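Local coordinates for protein glucose dehydrogenase (Serratia sp. FS14, PDB 7CDY) that belongs to the glucose/sorbosone dehydrogenase family of beta-propeller proteins and carries a bound calcium ion, at residues K128-R133 against G203-H208. Residues are numbered along the deposited sequence; the frame is centred on the assembly and turned at random.
Sequences KLAFDR and GAIWEH. With GOL (glycerol), chain C.
The guanidinium of Arg133 lies flat over the backbone of Gly203, whose CA rests 3.6 Å from the guanidinium plane, centred on it. The Arg133 side chain is extended from CG to NE, spanning from the loop after strand 129-131 toward the loop before strand 205-210. Gly203 N approaches the same group at 3.6 Å from Arg133 NH2, a stacking distance rather than a bond; NH2 instead donates to Pro200 O, which helps fix the rotation of the group. With no side chain on Gly203 the overlap can be this close, and at its positive phi (81°) a side chain would run into the preceding carbonyl oxygen. Further in, the contact turns apolar: Ile205 CD1 reaches Ala130 CB at 4.2 Å, and Ile205 CG1 faces Asp132 CB at 4.5 Å. Ile205 also packs on Leu196 of the neighbouring strand 192-198 and, across the interface, on Phe138 of strand 137-140. No direct hydrogen bond joins the segments. One water accepts from Arg133 N at 2.8 Å and donates to Gly203 O at 2.8 Å, linking the two loops. A glycerol, probably from the crystallisation liquor, is an incidental occupant of the crevice in this crystal: its O3 donates to Asp132 OD2 at 2.7 Å, and Ile205 N donates nearly straight to its O1 (2.8 Å, 166°). The other carboxylate oxygen, Asp132 OD1, accepts from Tyr136 N in the turn leading to strand 137-140. Strand 129-131 begins one four-stranded antiparallel sheet and strand 205-210 lies second in the next, beside strand 192-198. Apolar packing inside, with the Arg133-Gly203 overlap and the water at the loops, thus joins two successive blades of a beta-propeller.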
# COMPACT_ATOMS: atom_id res chain seq x y z
N LYS A 128 -1.63 -0.91 2.68
CA LYS A 128 -1.38 0.45 2.22
C LYS A 128 -2.49 1.40 2.69
O LYS A 128 -3.64 1.00 2.88
CB LYS A 128 -1.25 0.51 0.69
CG LYS A 128 -0.11 -0.33 0.07
CD LYS A 128 1.25 -0.09 0.69
CE LYS A 128 2.07 0.95 -0.04
NZ LYS A 128 3.39 1.16 0.64
N LEU A 129 -2.10 2.66 2.88
CA LEU A 129 -2.99 3.71 3.37
C LEU A 129 -2.88 4.91 2.44
O LEU A 129 -1.82 5.16 1.86
CB LEU A 129 -2.55 4.19 4.75
CG LEU A 129 -2.45 3.13 5.84
CD1 LEU A 129 -1.89 3.74 7.11
CD2 LEU A 129 -3.79 2.48 6.12
N ALA A 130 -3.96 5.68 2.33
CA ALA A 130 -3.90 6.92 1.57
C ALA A 130 -5.05 7.83 1.99
O ALA A 130 -6.18 7.36 2.19
CB ALA A 130 -3.99 6.67 0.06
N PHE A 131 -4.77 9.12 2.08
CA PHE A 131 -5.82 10.11 2.31
C PHE A 131 -6.34 10.63 0.97
O PHE A 131 -5.59 10.77 -0.00
CB PHE A 131 -5.30 11.26 3.18
CG PHE A 131 -5.20 10.91 4.63
CD1 PHE A 131 -6.32 10.94 5.44
CD2 PHE A 131 -3.98 10.55 5.21
CE1 PHE A 131 -6.24 10.60 6.78
CE2 PHE A 131 -3.91 10.23 6.55
CZ PHE A 131 -5.03 10.25 7.33
N ASP A 132 -7.64 10.91 0.91
CA ASP A 132 -8.19 11.60 -0.24
C ASP A 132 -8.16 13.11 -0.02
O ASP A 132 -7.63 13.60 0.98
CB ASP A 132 -9.56 11.01 -0.63
CG ASP A 132 -10.70 11.47 0.28
OD1 ASP A 132 -10.50 12.27 1.21
OD2 ASP A 132 -11.84 11.00 0.05
N ARG A 133 -8.73 13.88 -0.97
CA ARG A 133 -8.64 15.34 -0.89
C ARG A 133 -9.38 15.91 0.31
O ARG A 133 -9.02 16.99 0.79
CB ARG A 133 -9.18 15.97 -2.18
CG ARG A 133 -8.20 15.97 -3.34
CD ARG A 133 -8.87 16.51 -4.60
NE ARG A 133 -7.98 16.50 -5.75
CZ ARG A 133 -8.34 16.88 -6.98
NH1 ARG A 133 -9.58 17.29 -7.20
NH2 ARG A 133 -7.46 16.85 -7.97
N GLY A 203 -8.30 13.44 -8.53
CA GLY A 203 -8.82 13.28 -7.19
C GLY A 203 -9.34 11.90 -6.87
O GLY A 203 -9.88 11.70 -5.78
N ALA A 204 -9.16 10.93 -7.76
CA ALA A 204 -9.61 9.57 -7.52
C ALA A 204 -8.51 8.73 -6.88
O ALA A 204 -7.33 8.85 -7.23
CB ALA A 204 -10.02 8.90 -8.83
N ILE A 205 -8.91 7.87 -5.95
CA ILE A 205 -8.02 6.84 -5.42
C ILE A 205 -7.82 5.75 -6.46
O ILE A 205 -8.79 5.22 -7.01
CB ILE A 205 -8.59 6.26 -4.12
CG1 ILE A 205 -8.59 7.32 -3.00
CG2 ILE A 205 -7.82 5.00 -3.69
CD1 ILE A 205 -7.22 7.57 -2.39
N TRP A 206 -6.56 5.42 -6.75
CA TRP A 206 -6.20 4.26 -7.56
C TRP A 206 -5.53 3.22 -6.66
O TRP A 206 -4.98 3.54 -5.60
CB TRP A 206 -5.24 4.64 -8.69
CG TRP A 206 -5.81 5.52 -9.79
CD1 TRP A 206 -6.85 6.42 -9.69
CD2 TRP A 206 -5.33 5.60 -11.13
NE1 TRP A 206 -7.04 7.03 -10.92
CE2 TRP A 206 -6.12 6.54 -11.82
CE3 TRP A 206 -4.31 4.95 -11.83
CZ2 TRP A 206 -5.92 6.86 -13.17
CZ3 TRP A 206 -4.10 5.27 -13.18
CH2 TRP A 206 -4.91 6.21 -13.82
N GLU A 207 -5.57 1.97 -7.11
CA GLU A 207 -5.13 0.83 -6.31
C GLU A 207 -4.44 -0.16 -7.22
O GLU A 207 -4.75 -0.25 -8.41
CB GLU A 207 -6.34 0.18 -5.62
CG GLU A 207 -6.07 -1.10 -4.84
CD GLU A 207 -6.35 -2.37 -5.63
OE1 GLU A 207 -6.50 -2.31 -6.87
OE2 GLU A 207 -6.37 -3.44 -4.99
N HIS A 208 -3.50 -0.93 -6.67
CA HIS A 208 -2.99 -2.09 -7.40
C HIS A 208 -2.85 -3.28 -6.46
O HIS A 208 -2.81 -3.13 -5.24
CB HIS A 208 -1.76 -1.79 -8.29
CG HIS A 208 -0.49 -1.51 -7.54
ND1 HIS A 208 0.05 -2.39 -6.63
CD2 HIS A 208 0.39 -0.49 -7.65
CE1 HIS A 208 1.20 -1.90 -6.19
NE2 HIS A 208 1.43 -0.75 -6.79
C1 GOL C . -12.47 7.74 -4.22
O1 GOL C . -11.68 7.83 -5.35
C2 GOL C . -13.00 9.15 -3.90
O2 GOL C . -13.43 9.84 -5.03
C3 GOL C . -11.84 9.85 -3.22
O3 GOL C . -12.37 11.00 -2.63
O HOH W 1 -10.07 13.03 -3.30